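PDB 2J43: spydx from Streptococcus pyogenes, which binds glycogen and related alpha-glucans through paired family 41 carbohydrate-binding modules, the part present here, of a cell-surface pullulanase that probably cleaves alpha-1,6 linkages. Local coordinates for residues L5-K10 against L55-A60; L21-W26 against G39-T44; Q66-I71 against D82-L87. One frame throughout, in Å; residues are numbered along the deposited sequence.

Interaction 1. Residues L5-K10 against L55-A60; sequences LRMHFK and LDVPLA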
ATOM      1  N   LEU A   5      -1.207   8.821  11.469  1.00 16.85           N
ATOM      2  CA  LEU A   5      -0.639   8.336  10.231  1.00 15.85           C
ATOM      3  C   LEU A   5       0.707   7.694  10.535  1.00 14.67           C
ATOM      4  O   LEU A   5       1.647   8.376  10.948  1.00 14.63           O
ATOM      5  CB  LEU A   5      -0.437   9.489   9.243  1.00 15.47           C
ATOM      6  CG  LEU A   5       0.129   9.137   7.855  1.00 15.76           C
ATOM      7  CD1 LEU A   5      -0.833   8.239   7.072  1.00 16.12           C
ATOM      8  CD2 LEU A   5       0.463  10.356   7.048  1.00 16.32           C
ATOM      9  N   ARG A   6       0.815   6.387  10.351  1.00 13.28           N
ATOM     10  CA  ARG A   6       2.115   5.711  10.513  1.00 13.54           C
ATOM     11  C   ARG A   6       2.924   5.859   9.260  1.00 13.34           C
ATOM     12  O   ARG A   6       2.549   5.323   8.218  1.00 12.81           O
ATOM     13  CB  ARG A   6       1.916   4.238  10.862  1.00 14.16           C
ATOM     14  CG  ARG A   6       3.180   3.414  10.879  1.00 16.50           C
ATOM     15  CD  ARG A   6       3.146   2.141  11.727  1.00 16.30           C
ATOM     16  NE  ARG A   6       2.900   2.471  13.125  1.00 19.40           N
ATOM     17  CZ  ARG A   6       2.691   1.559  14.053  1.00 21.74           C
ATOM     18  NH1 ARG A   6       2.738   0.285  13.716  1.00 25.92           N
ATOM     19  NH2 ARG A   6       2.502   1.915  15.319  1.00 22.73           N
HETATM   20  N   MSE A   7       3.989   6.646   9.374  1.00 13.66           N
HETATM   21  CA  MSE A   7       4.852   6.970   8.266  1.00 13.18           C
HETATM   22  C   MSE A   7       6.071   6.066   8.258  1.00 14.83           C
HETATM   23  O   MSE A   7       6.847   6.070   9.172  1.00 14.28           O
HETATM   24  CB  MSE A   7       5.260   8.435   8.317  1.00 13.76           C
HETATM   25  CG  MSE A   7       4.081   9.355   8.288  1.00 12.78           C
HETATM   26 SE   MSE A   7       4.646  11.206   7.931  1.00 24.85          SE
HETATM   27  CE  MSE A   7       5.385  10.988   6.202  1.00 21.40           C
ATOM     28  N   HIS A   8       6.180   5.285   7.201  1.00 14.13           N
ATOM     29  CA  HIS A   8       7.308   4.413   6.962  1.00 15.00           C
ATOM     30  C   HIS A   8       8.294   5.072   6.011  1.00 15.80           C
ATOM     31  O   HIS A   8       7.946   5.440   4.871  1.00 16.88           O
ATOM     32  CB  HIS A   8       6.837   3.115   6.326  1.00 15.68           C
ATOM     33  CG  HIS A   8       6.054   2.239   7.232  1.00 15.97           C
ATOM     34  ND1 HIS A   8       4.677   2.150   7.212  1.00 20.54           N
ATOM     35  CD2 HIS A   8       6.479   1.321   8.142  1.00 13.45           C
ATOM     36  CE1 HIS A   8       4.300   1.242   8.097  1.00 13.87           C
ATOM     37  NE2 HIS A   8       5.371   0.744   8.679  1.00 21.10           N
ATOM     38  N   PHE A   9       9.541   5.233   6.450  1.00 15.22           N
ATOM     39  CA  PHE A   9      10.567   5.782   5.593  1.00 14.49           C
ATOM     40  C   PHE A   9      11.560   4.651   5.223  1.00 14.78           C
ATOM     41  O   PHE A   9      12.074   3.957   6.111  1.00 16.07           O
ATOM     42  CB  PHE A   9      11.315   6.918   6.299  1.00 14.83           C
ATOM     43  CG  PHE A   9      10.451   8.086   6.620  1.00 15.06           C
ATOM     44  CD1 PHE A   9      10.251   9.052   5.668  1.00 17.47           C
ATOM     45  CD2 PHE A   9       9.837   8.192   7.837  1.00 16.19           C
ATOM     46  CE1 PHE A   9       9.429  10.149   5.929  1.00 18.89           C
ATOM     47  CE2 PHE A   9       9.012   9.316   8.091  1.00 18.43           C
ATOM     48  CZ  PHE A   9       8.835  10.236   7.128  1.00 15.95           C
ATOM     49  N   LYS A  10      11.845   4.513   3.946  1.00 15.32           N
ATOM     50  CA  LYS A  10      12.823   3.526   3.457  1.00 16.77           C
ATOM     51  C   LYS A  10      14.257   3.883   3.853  1.00 16.83           C
ATOM     52  O   LYS A  10      15.035   3.040   4.385  1.00 17.49           O
ATOM     53  CB  LYS A  10      12.787   3.456   1.952  1.00 17.45           C
ATOM     54  CG  LYS A  10      13.679   2.318   1.340  1.00 22.51           C
ATOM     55  CD  LYS A  10      12.891   1.003   1.308  1.00 28.81           C
ATOM     56  CE  LYS A  10      13.695  -0.213   1.800  1.00 31.31           C
ATOM     57  NZ  LYS A  10      12.870  -1.327   2.346  1.00 26.00           N
ATOM     58  N   LEU A  55       7.449   6.197  12.070  1.00 17.20           N
ATOM     59  CA  LEU A  55       7.132   7.216  13.042  1.00 16.98           C
ATOM     60  C   LEU A  55       5.639   7.559  12.875  1.00 18.70           C
ATOM     61  O   LEU A  55       5.203   7.791  11.730  1.00 17.52           O
ATOM     62  CB  LEU A  55       8.060   8.402  12.803  1.00 18.75           C
ATOM     63  CG  LEU A  55       7.982   9.556  13.764  1.00 18.63           C
ATOM     64  CD1 LEU A  55       8.069   9.147  15.233  1.00 18.29           C
ATOM     65  CD2 LEU A  55       9.120  10.487  13.393  1.00 18.23           C
ATOM     66  N   ASP A  56       4.878   7.572  13.968  1.00 17.53           N
ATOM     67  CA  ASP A  56       3.443   7.858  13.975  1.00 18.68           C
ATOM     68  C   ASP A  56       3.189   9.335  14.180  1.00 19.80           C
ATOM     69  O   ASP A  56       3.742   9.940  15.129  1.00 21.95           O
ATOM     70  CB  ASP A  56       2.722   7.104  15.065  1.00 19.64           C
ATOM     71  CG  ASP A  56       2.711   5.621  14.834  1.00 20.71           C
ATOM     72  OD1 ASP A  56       2.989   5.165  13.686  1.00 19.50           O
ATOM     73  OD2 ASP A  56       2.510   4.818  15.751  1.00 25.38           O
ATOM     74  N   VAL A  57       2.428   9.924  13.266  1.00 17.75           N
ATOM     75  CA  VAL A  57       2.135  11.356  13.269  1.00 17.28           C
ATOM     76  C   VAL A  57       0.642  11.524  13.617  1.00 16.55           C
ATOM     77  O   VAL A  57      -0.212  11.119  12.846  1.00 17.34           O
ATOM     78  CB  VAL A  57       2.377  12.001  11.915  1.00 16.48           C
ATOM     79  CG1 VAL A  57       2.022  13.503  11.968  1.00 16.48           C
ATOM     80  CG2 VAL A  57       3.854  11.837  11.447  1.00 17.33           C
ATOM     81  N   PRO A  58       0.307  12.113  14.767  1.00 16.18           N
ATOM     82  CA  PRO A  58      -1.091  12.365  15.086  1.00 16.66           C
ATOM     83  C   PRO A  58      -1.741  13.254  14.034  1.00 15.72           C
ATOM     84  O   PRO A  58      -1.188  14.269  13.611  1.00 14.59           O
ATOM     85  CB  PRO A  58      -1.021  13.081  16.456  1.00 16.82           C
ATOM     86  CG  PRO A  58       0.250  12.586  17.038  1.00 18.47           C
ATOM     87  CD  PRO A  58       1.192  12.542  15.865  1.00 18.06           C
ATOM     88  N   LEU A  59      -2.945  12.864  13.626  1.00 15.73           N
ATOM     89  CA  LEU A  59      -3.701  13.578  12.606  1.00 16.53           C
ATOM     90  C   LEU A  59      -4.813  14.449  13.179  1.00 16.87           C
ATOM     91  O   LEU A  59      -5.223  14.260  14.298  1.00 18.28           O
ATOM     92  CB  LEU A  59      -4.340  12.607  11.609  1.00 15.91           C
ATOM     93  CG  LEU A  59      -3.371  11.790  10.759  1.00 16.34           C
ATOM     94  CD1 LEU A  59      -4.144  10.846   9.868  1.00 17.72           C
ATOM     95  CD2 LEU A  59      -2.422  12.710   9.932  1.00 18.87           C
ATOM     96  N   ALA A  60      -5.265  15.384  12.391  1.00 16.52           N
ATOM     97  CA  ALA A  60      -6.295  16.323  12.821  1.00 18.48           C
ATOM     98  C   ALA A  60      -7.554  15.577  13.230  1.00 19.19           C
ATOM     99  O   ALA A  60      -7.930  14.601  12.604  1.00 18.99           O
ATOM    100  CB  ALA A  60      -6.596  17.265  11.732  1.00 17.67           C
TER
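The guanidinium of Arg6 and the carboxylate of Asp56 lie nearly coplanar, 3° apart, and meet edge to edge: the carboxylate lies at the guanidinium edge, in its plane. The pair joins two adjacent antiparallel strands, 4-9 and 53-58, inside one sheet of the first beta-sandwich module. Arg6 binds side-on with two nitrogens, one to each carboxylate oxygen: NE reaches OD1 of Asp56 at 2.8 Å and NH2 reaches OD2 of Asp56 at 2.9 Å. Both bonds use syn lone pairs and are almost straight, so the ion pair is fixed in rotation as well as in distance. The two side chains run alongside each other in the same direction from a non-hydrogen-bonded pair. Arg6 starts with CG anti to the backbone N (chi1 173°), and the later bend at chi3 (-61°) brings NE alongside OD1.

On the opposite face of the sheet the contact is apolar. Either side of the salt-bridged pair, Leu5 with Val57 and Met7 with Leu55 form hydrogen-bonded pairs; the amide of Leu5, for example, gives its hydrogen to Val57 O at 2.9 Å. Selenomethionine Met7 lays SE against CG2 of Val57, 3.7 Å away, before its tip leads off toward Tyr69. Leu23 of strand 21-27 in the facing sheet packs on Met7, Leu55 and Val57 together. Strand 94-97 flanks 4-9 on its other edge, where His8 stacks on Trp96. Past the paired region, Leu59 reaches back to the start of the first strand: its CD2 rests 3.8 Å from CB of Leu5.

Interaction 2. Residues L21-W26 against G39-T44; sequences LGLWVW and GAITMT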
ATOM      1  N   LEU A  21      17.984  14.614  13.484  1.00 11.59           N
ATOM      2  CA  LEU A  21      16.934  14.635  12.445  1.00 10.60           C
ATOM      3  C   LEU A  21      15.546  14.953  13.015  1.00 12.04           C
ATOM      4  O   LEU A  21      15.141  14.454  14.055  1.00 12.26           O
ATOM      5  CB  LEU A  21      16.846  13.299  11.728  1.00 12.33           C
ATOM      6  CG  LEU A  21      18.007  12.993  10.798  1.00 11.54           C
ATOM      7  CD1 LEU A  21      17.912  11.528  10.362  1.00 12.92           C
ATOM      8  CD2 LEU A  21      17.967  14.001   9.641  1.00 12.61           C
ATOM      9  N   GLY A  22      14.794  15.791  12.287  1.00 10.80           N
ATOM     10  CA  GLY A  22      13.413  16.074  12.639  1.00 11.08           C
ATOM     11  C   GLY A  22      12.428  15.816  11.518  1.00 11.71           C
ATOM     12  O   GLY A  22      12.761  15.995  10.322  1.00 12.16           O
ATOM     13  N   LEU A  23      11.220  15.447  11.903  1.00 10.50           N
ATOM     14  CA  LEU A  23      10.070  15.338  10.982  1.00 10.75           C
ATOM     15  C   LEU A  23       9.174  16.533  11.261  1.00 10.94           C
ATOM     16  O   LEU A  23       8.516  16.632  12.283  1.00 11.47           O
ATOM     17  CB  LEU A  23       9.289  14.054  11.214  1.00 10.86           C
ATOM     18  CG  LEU A  23       8.119  13.776  10.278  1.00 12.59           C
ATOM     19  CD1 LEU A  23       8.621  13.742   8.837  1.00 14.76           C
ATOM     20  CD2 LEU A  23       7.379  12.456  10.602  1.00 13.89           C
ATOM     21  N   TRP A  24       9.101  17.421  10.282  1.00 11.61           N
ATOM     22  CA  TRP A  24       8.436  18.715  10.363  1.00 11.06           C
ATOM     23  C   TRP A  24       7.133  18.589   9.540  1.00 10.59           C
ATOM     24  O   TRP A  24       7.181  18.185   8.392  1.00 10.86           O
ATOM     25  CB  TRP A  24       9.341  19.802   9.772  1.00  9.94           C
ATOM     26  CG  TRP A  24       8.730  21.173   9.845  1.00 11.05           C
ATOM     27  CD1 TRP A  24       7.866  21.755   8.947  1.00 12.19           C
ATOM     28  CD2 TRP A  24       8.972  22.135  10.864  1.00 10.57           C
ATOM     29  NE1 TRP A  24       7.536  23.017   9.397  1.00 11.65           N
ATOM     30  CE2 TRP A  24       8.186  23.270  10.580  1.00 11.50           C
ATOM     31  CE3 TRP A  24       9.768  22.138  12.035  1.00 10.37           C
ATOM     32  CZ2 TRP A  24       8.177  24.404  11.406  1.00 10.65           C
ATOM     33  CZ3 TRP A  24       9.766  23.257  12.856  1.00 12.84           C
ATOM     34  CH2 TRP A  24       8.973  24.385  12.548  1.00 12.50           C
ATOM     35  N   VAL A  25       5.972  18.807  10.166  1.00 10.96           N
ATOM     36  CA  VAL A  25       4.688  18.465   9.566  1.00 10.67           C
ATOM     37  C   VAL A  25       3.689  19.631   9.533  1.00 11.35           C
ATOM     38  O   VAL A  25       3.681  20.488  10.412  1.00 12.28           O
ATOM     39  CB  VAL A  25       4.039  17.250  10.276  1.00 12.66           C
ATOM     40  CG1 VAL A  25       4.914  16.032  10.142  1.00 12.75           C
ATOM     41  CG2 VAL A  25       3.812  17.538  11.756  1.00 12.77           C
ATOM     42  N   TRP A  26       2.874  19.626   8.494  1.00 11.78           N
ATOM     43  CA  TRP A  26       1.780  20.564   8.370  1.00 11.05           C
ATOM     44  C   TRP A  26       0.618  19.972   7.616  1.00 11.26           C
ATOM     45  O   TRP A  26       0.602  18.776   7.294  1.00 11.92           O
ATOM     46  CB  TRP A  26       2.283  21.857   7.789  1.00 12.48           C
ATOM     47  CG  TRP A  26       2.840  21.863   6.364  1.00  9.83           C
ATOM     48  CD1 TRP A  26       2.205  22.360   5.271  1.00 10.79           C
ATOM     49  CD2 TRP A  26       4.160  21.447   5.881  1.00  9.22           C
ATOM     50  NE1 TRP A  26       3.003  22.270   4.164  1.00 13.19           N
ATOM     51  CE2 TRP A  26       4.211  21.742   4.497  1.00 11.88           C
ATOM     52  CE3 TRP A  26       5.286  20.873   6.469  1.00 11.47           C
ATOM     53  CZ2 TRP A  26       5.324  21.472   3.701  1.00 12.27           C
ATOM     54  CZ3 TRP A  26       6.386  20.613   5.668  1.00 12.21           C
ATOM     55  CH2 TRP A  26       6.389  20.902   4.306  1.00 11.94           C
ATOM     56  N   GLY A  39      11.239  22.660  16.518  1.00 15.27           N
ATOM     57  CA  GLY A  39       9.904  22.168  16.757  1.00 13.62           C
ATOM     58  C   GLY A  39       9.489  20.907  16.033  1.00 13.08           C
ATOM     59  O   GLY A  39       8.388  20.429  16.257  1.00 13.80           O
ATOM     60  N   ALA A  40      10.316  20.403  15.143  1.00 11.91           N
ATOM     61  CA  ALA A  40       9.991  19.143  14.454  1.00 11.10           C
ATOM     62  C   ALA A  40       9.857  17.982  15.451  1.00 11.33           C
ATOM     63  O   ALA A  40      10.412  18.080  16.583  1.00 13.05           O
ATOM     64  CB  ALA A  40      11.103  18.809  13.445  1.00 11.21           C
ATOM     65  N   ILE A  41       9.168  16.932  15.038  1.00 10.80           N
ATOM     66  CA  ILE A  41       9.125  15.673  15.789  1.00 10.87           C
ATOM     67  C   ILE A  41      10.508  15.132  15.761  1.00 10.49           C
ATOM     68  O   ILE A  41      11.066  14.965  14.706  1.00 13.67           O
ATOM     69  CB  ILE A  41       8.149  14.672  15.195  1.00 11.29           C
ATOM     70  CG1 ILE A  41       6.721  15.258  15.094  1.00 10.43           C
ATOM     71  CG2 ILE A  41       8.169  13.374  16.026  1.00 11.78           C
ATOM     72  CD1 ILE A  41       5.836  14.519  14.173  1.00 12.64           C
ATOM     73  N   THR A  42      11.087  14.834  16.935  1.00 10.49           N
ATOM     74  CA  THR A  42      12.436  14.232  16.899  1.00  9.89           C
ATOM     75  C   THR A  42      12.421  12.807  16.357  1.00  9.42           C
ATOM     76  O   THR A  42      11.681  11.996  16.867  1.00 10.56           O
ATOM     77  CB  THR A  42      13.121  14.280  18.262  1.00 10.80           C
ATOM     78  OG1 THR A  42      14.320  13.485  18.209  1.00 10.62           O
ATOM     79  CG2 THR A  42      12.303  13.701  19.395  1.00 10.76           C
HETATM   80  N   MSE A  43      13.259  12.500  15.384  1.00 10.38           N
HETATM   81  CA  MSE A  43      13.235  11.173  14.811  1.00  6.77           C
HETATM   82  C   MSE A  43      13.918  10.111  15.689  1.00  9.66           C
HETATM   83  O   MSE A  43      13.931   8.948  15.363  1.00 11.22           O
HETATM   84  CB  MSE A  43      13.759  11.180  13.378  1.00  5.97           C
HETATM   85  CG  MSE A  43      13.018  12.198  12.561  1.00  5.09           C
HETATM   86 SE   MSE A  43      13.183  11.828  10.608  1.00  9.83          SE
HETATM   87  CE  MSE A  43      12.183  10.025  10.630  1.00 11.23           C
ATOM     88  N   THR A  44      14.442  10.523  16.832  1.00 10.68           N
ATOM     89  CA  THR A  44      14.710   9.543  17.897  1.00 11.78           C
ATOM     90  C   THR A  44      13.513   8.713  18.294  1.00 12.55           C
ATOM     91  O   THR A  44      13.693   7.577  18.745  1.00 13.10           O
ATOM     92  CB  THR A  44      15.306  10.183  19.176  1.00 11.69           C
ATOM     93  OG1 THR A  44      14.437  11.137  19.754  1.00 11.51           O
ATOM     94  CG2 THR A  44      16.610  10.898  18.912  1.00 11.83           C
TER
HETATM   95  O   HOH W   1      16.175  14.529  16.693  1.00 14.09           O
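Leu23 and Ile41 form a hydrogen-bonded antiparallel pair in which Leu23 N bonds to Ile41 O at 2.8 Å and Ile41 N to Leu23 O, also at 2.8 Å. Two residues on, Met43 N bonds to Leu21 O at 3.0 Å, although the chain there is already turning into a short 3-10 segment. Leu21 O is gripped twice, since a water donates to it and also bonds to Thr42 OG1; that hydroxyl pairs in turn with Thr44 OG1.

On one side of this ribbon, the CB of Ala40 comes down on Gly22, whose bare CA lies 3.7 Å away. The indole of Trp24, whose CG stands anti to the backbone N (chi1 -179°), extends beside the same alanine, its CE3 3.6 Å from Ala40 N in an oblique approach. Trp36 meets this indole edge-to-face, and CZ3 of Trp26 lies at its edge, in plane.

Strand 41-42 is an outermost strand of the four-stranded antiparallel sheet that forms one half of the module's beta-sandwich; strand 66-73 borders 21-27 on its far side. The other side of the ribbon faces the partner sheet: Leu23 and Ile41 face each other CB to CB at 4.2 Å, and both reach Leu55 there. Val25 CG2 makes a longer apolar contact with Ile41 CD1. Selenomethionine Met43 lays its CG against Leu21, 3.4 Å from Leu21 O, and also packs on Phe9.

Interaction 3. Residues Q66-I71 against D82-L87; sequences QVSYLI and DQHISL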
ATOM      1  N   GLN A  66      -5.060  15.812   3.623  1.00 18.92           N
ATOM      2  CA  GLN A  66      -3.693  15.943   3.121  1.00 18.70           C
ATOM      3  C   GLN A  66      -2.744  16.270   4.270  1.00 17.63           C
ATOM      4  O   GLN A  66      -3.060  17.110   5.111  1.00 19.02           O
ATOM      5  CB  GLN A  66      -3.596  17.065   2.090  1.00 20.59           C
ATOM      6  CG  GLN A  66      -4.538  16.950   0.889  1.00 27.53           C
ATOM      7  CD  GLN A  66      -4.259  17.944  -0.219  1.00 33.38           C
ATOM      8  OE1 GLN A  66      -3.149  17.972  -0.775  1.00 37.33           O
ATOM      9  NE2 GLN A  66      -5.280  18.730  -0.583  1.00 37.34           N
ATOM     10  N   VAL A  67      -1.575  15.642   4.243  1.00 16.75           N
ATOM     11  CA  VAL A  67      -0.515  15.876   5.193  1.00 16.47           C
ATOM     12  C   VAL A  67       0.713  16.266   4.420  1.00 16.34           C
ATOM     13  O   VAL A  67       1.058  15.642   3.427  1.00 16.39           O
ATOM     14  CB  VAL A  67      -0.230  14.592   5.968  1.00 16.57           C
ATOM     15  CG1 VAL A  67       1.021  14.665   6.775  1.00 18.56           C
ATOM     16  CG2 VAL A  67      -1.475  14.278   6.876  1.00 19.84           C
ATOM     17  N   SER A  68       1.387  17.282   4.893  1.00 12.51           N
ATOM     18  CA  SER A  68       2.625  17.664   4.315  1.00 12.53           C
ATOM     19  C   SER A  68       3.724  17.487   5.356  1.00 12.19           C
ATOM     20  O   SER A  68       3.511  17.560   6.561  1.00 12.08           O
ATOM     21  CB  SER A  68       2.586  19.114   3.824  1.00 12.50           C
ATOM     22  OG  SER A  68       1.600  19.263   2.782  1.00 12.84           O
ATOM     23  N   TYR A  69       4.934  17.315   4.855  1.00 11.16           N
ATOM     24  CA  TYR A  69       6.050  17.032   5.729  1.00 11.06           C
ATOM     25  C   TYR A  69       7.379  17.301   5.034  1.00 11.51           C
ATOM     26  O   TYR A  69       7.509  17.389   3.783  1.00 10.66           O
ATOM     27  CB  TYR A  69       6.041  15.565   6.250  1.00 11.38           C
ATOM     28  CG  TYR A  69       6.495  14.607   5.193  1.00 10.35           C
ATOM     29  CD1 TYR A  69       7.835  14.196   5.105  1.00 11.19           C
ATOM     30  CD2 TYR A  69       5.592  14.146   4.239  1.00 12.22           C
ATOM     31  CE1 TYR A  69       8.214  13.358   4.050  1.00 12.11           C
ATOM     32  CE2 TYR A  69       6.000  13.257   3.211  1.00 11.20           C
ATOM     33  CZ  TYR A  69       7.294  12.901   3.143  1.00 12.29           C
ATOM     34  OH  TYR A  69       7.697  12.079   2.100  1.00 14.95           O
ATOM     35  N   LEU A  70       8.399  17.394   5.866  1.00 10.78           N
ATOM     36  CA  LEU A  70       9.775  17.379   5.408  1.00 10.80           C
ATOM     37  C   LEU A  70      10.626  16.803   6.521  1.00 12.20           C
ATOM     38  O   LEU A  70      10.183  16.748   7.657  1.00 11.79           O
ATOM     39  CB  LEU A  70      10.258  18.769   4.994  1.00 11.46           C
ATOM     40  CG  LEU A  70      10.286  19.817   6.096  1.00 10.87           C
ATOM     41  CD1 LEU A  70      11.618  19.713   6.839  1.00 13.32           C
ATOM     42  CD2 LEU A  70      10.097  21.245   5.587  1.00 11.24           C
ATOM     43  N   ILE A  71      11.847  16.420   6.170  1.00 11.90           N
ATOM     44  CA  ILE A  71      12.850  15.964   7.147  1.00 11.80           C
ATOM     45  C   ILE A  71      13.881  17.059   7.209  1.00 10.99           C
ATOM     46  O   ILE A  71      14.458  17.455   6.169  1.00 12.45           O
ATOM     47  CB  ILE A  71      13.501  14.585   6.758  1.00 11.70           C
ATOM     48  CG1 ILE A  71      12.438  13.493   6.770  1.00 14.55           C
ATOM     49  CG2 ILE A  71      14.647  14.213   7.734  1.00 11.67           C
ATOM     50  CD1 ILE A  71      12.919  12.156   6.345  1.00 17.88           C
ATOM     51  N   ASP A  82      10.194  19.861   0.619  1.00 12.16           N
ATOM     52  CA  ASP A  82       8.823  19.702   1.058  1.00 11.46           C
ATOM     53  C   ASP A  82       8.125  18.588   0.284  1.00 10.90           C
ATOM     54  O   ASP A  82       8.312  18.485  -0.935  1.00 12.82           O
ATOM     55  CB  ASP A  82       8.031  20.984   0.773  1.00 11.71           C
ATOM     56  CG  ASP A  82       8.453  22.163   1.561  1.00 12.26           C
ATOM     57  OD1 ASP A  82       9.374  22.166   2.395  1.00 11.21           O
ATOM     58  OD2 ASP A  82       7.768  23.252   1.376  1.00 13.00           O
ATOM     59  N   GLN A  83       7.283  17.831   0.980  1.00 10.33           N
ATOM     60  CA  GLN A  83       6.558  16.700   0.429  1.00 10.91           C
ATOM     61  C   GLN A  83       5.119  16.710   0.878  1.00 12.32           C
ATOM     62  O   GLN A  83       4.800  17.340   1.886  1.00 12.23           O
ATOM     63  CB  GLN A  83       7.268  15.392   0.836  1.00 12.11           C
ATOM     64  CG  GLN A  83       8.695  15.319   0.517  1.00 11.39           C
ATOM     65  CD  GLN A  83       9.066  15.221  -0.966  1.00 12.97           C
ATOM     66  OE1 GLN A  83       8.231  14.863  -1.799  1.00 15.52           O
ATOM     67  NE2 GLN A  83      10.342  15.543  -1.284  1.00 14.08           N
ATOM     68  N   HIS A  84       4.247  16.070   0.096  1.00 15.11           N
ATOM     69  CA  HIS A  84       2.808  16.113   0.306  1.00 15.94           C
ATOM     70  C   HIS A  84       2.144  14.756   0.078  1.00 18.54           C
ATOM     71  O   HIS A  84       2.405  14.107  -0.934  1.00 19.09           O
ATOM     72  CB  HIS A  84       2.175  17.166  -0.621  1.00 17.17           C
ATOM     73  CG  HIS A  84       2.863  18.488  -0.574  1.00 15.70           C
ATOM     74  ND1 HIS A  84       3.874  18.822  -1.447  1.00 18.32           N
ATOM     75  CD2 HIS A  84       2.804  19.497   0.333  1.00 10.75           C
ATOM     76  CE1 HIS A  84       4.312  20.034  -1.145  1.00 14.82           C
ATOM     77  NE2 HIS A  84       3.715  20.444  -0.048  1.00 16.97           N
ATOM     78  N   ILE A  85       1.266  14.367   0.994  1.00 17.57           N
ATOM     79  CA  ILE A  85       0.596  13.089   0.948  1.00 18.14           C
ATOM     80  C   ILE A  85      -0.907  13.359   0.913  1.00 19.02           C
ATOM     81  O   ILE A  85      -1.437  14.035   1.772  1.00 18.34           O
ATOM     82  CB  ILE A  85       0.897  12.271   2.177  1.00 17.33           C
ATOM     83  CG1 ILE A  85       2.381  11.962   2.340  1.00 20.04           C
ATOM     84  CG2 ILE A  85       0.077  10.952   2.206  1.00 18.07           C
ATOM     85  CD1 ILE A  85       2.649  11.470   3.700  1.00 21.30           C
ATOM     86  N   SER A  86      -1.568  12.823  -0.104  1.00 20.70           N
ATOM     87  CA  SER A  86      -3.025  12.771  -0.164  1.00 22.24           C
ATOM     88  C   SER A  86      -3.516  11.593   0.650  1.00 21.47           C
ATOM     89  O   SER A  86      -3.087  10.447   0.429  1.00 22.06           O
ATOM     90  CB  SER A  86      -3.455  12.546  -1.608  1.00 23.64           C
ATOM     91  OG  SER A  86      -3.262  13.734  -2.346  1.00 29.09           O
ATOM     92  N   LEU A  87      -4.405  11.848   1.597  1.00 20.00           N
ATOM     93  CA  LEU A  87      -5.035  10.760   2.344  1.00 19.69           C
ATOM     94  C   LEU A  87      -6.209  10.302   1.509  1.00 20.42           C
ATOM     95  O   LEU A  87      -7.085  11.106   1.221  1.00 20.17           O
ATOM     96  CB  LEU A  87      -5.486  11.226   3.731  1.00 19.52           C
ATOM     97  CG  LEU A  87      -4.312  11.636   4.630  1.00 19.31           C
ATOM     98  CD1 LEU A  87      -4.830  12.169   5.964  1.00 20.36           C
ATOM     99  CD2 LEU A  87      -3.361  10.471   4.824  1.00 19.61           C
TER
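Tyr69 and Gln83 make the close part of this beta hairpin between strands 66-73 and 83-86: CB of Gln83 sits over one face of the phenol ring, offset toward the rim, in a CH-pi contact 3.7 Å from the ring centroid. CG of Tyr69 takes the crowded position between the backbone N and the carbonyl carbon (chi1 76°), and the ring beyond it comes across to Gln83. Ile85 approaches the same ring obliquely, its CD1 3.8 Å from CE2 of Tyr69, and the two side chains cross at about a right angle. Val67, Tyr69 and Ile85 share the face turned to the core with the aliphatic start of Gln83, whose amide leaves the ring and gives NE2 to the Ser80 carbonyl in the connecting loop. Leu87, just past the strand, brings its side chain to Val67, where its CD1 and Val67 CG2 meet at 4.1 Å.

Four backbone bonds lace the strands together at Val67 with Ile85 and Tyr69 with Gln83. Beyond the Val67 pair CA of Gln66, and between the two pairs CA of Ser68, make CA-H...O contacts, with Ile85 O at 3.2 Å and Gln83 O at 3.3 Å respectively.

The other face is looser and more polar. Gln66, His84 and Ser86 are exposed there, and the Gln66 side chain comes no closer than its CB, 3.7 Å from Ile85 O. At the turn end Asp82 lies alongside Leu70 while its OD1 takes a hydrogen bond from Asn78.

Strand 83-86 is an outermost strand of its sheet and 66-73 is bordered on its other side by 21-27; against the apolar face packs strand 4-9 of the facing sheet, where Met7 touches Tyr69 and Ile85, and Leu5 touches Leu87.

Overall arrangement
All three contacts belong to the first of the two modules, and no ligand is among their atoms. Interactions 2 and 3 are two ends of one sheet, their centres 13 Å apart, joined where strands 21-27 and 66-73 run side by side: Trp26 N to Ser68 O and Leu70 N to Trp24 O, each 2.9 Å, are probable hydrogen bonds. Interaction 1 lies in the facing sheet, about 11 Å from interaction 2 and 10 Å from interaction 3, centre to centre. The core between is closed by side chains: Leu23 CD2 lies 3.7 Å from Val57 CG2, and Leu59 CD2 is 3.6 Å from Val67 CG2.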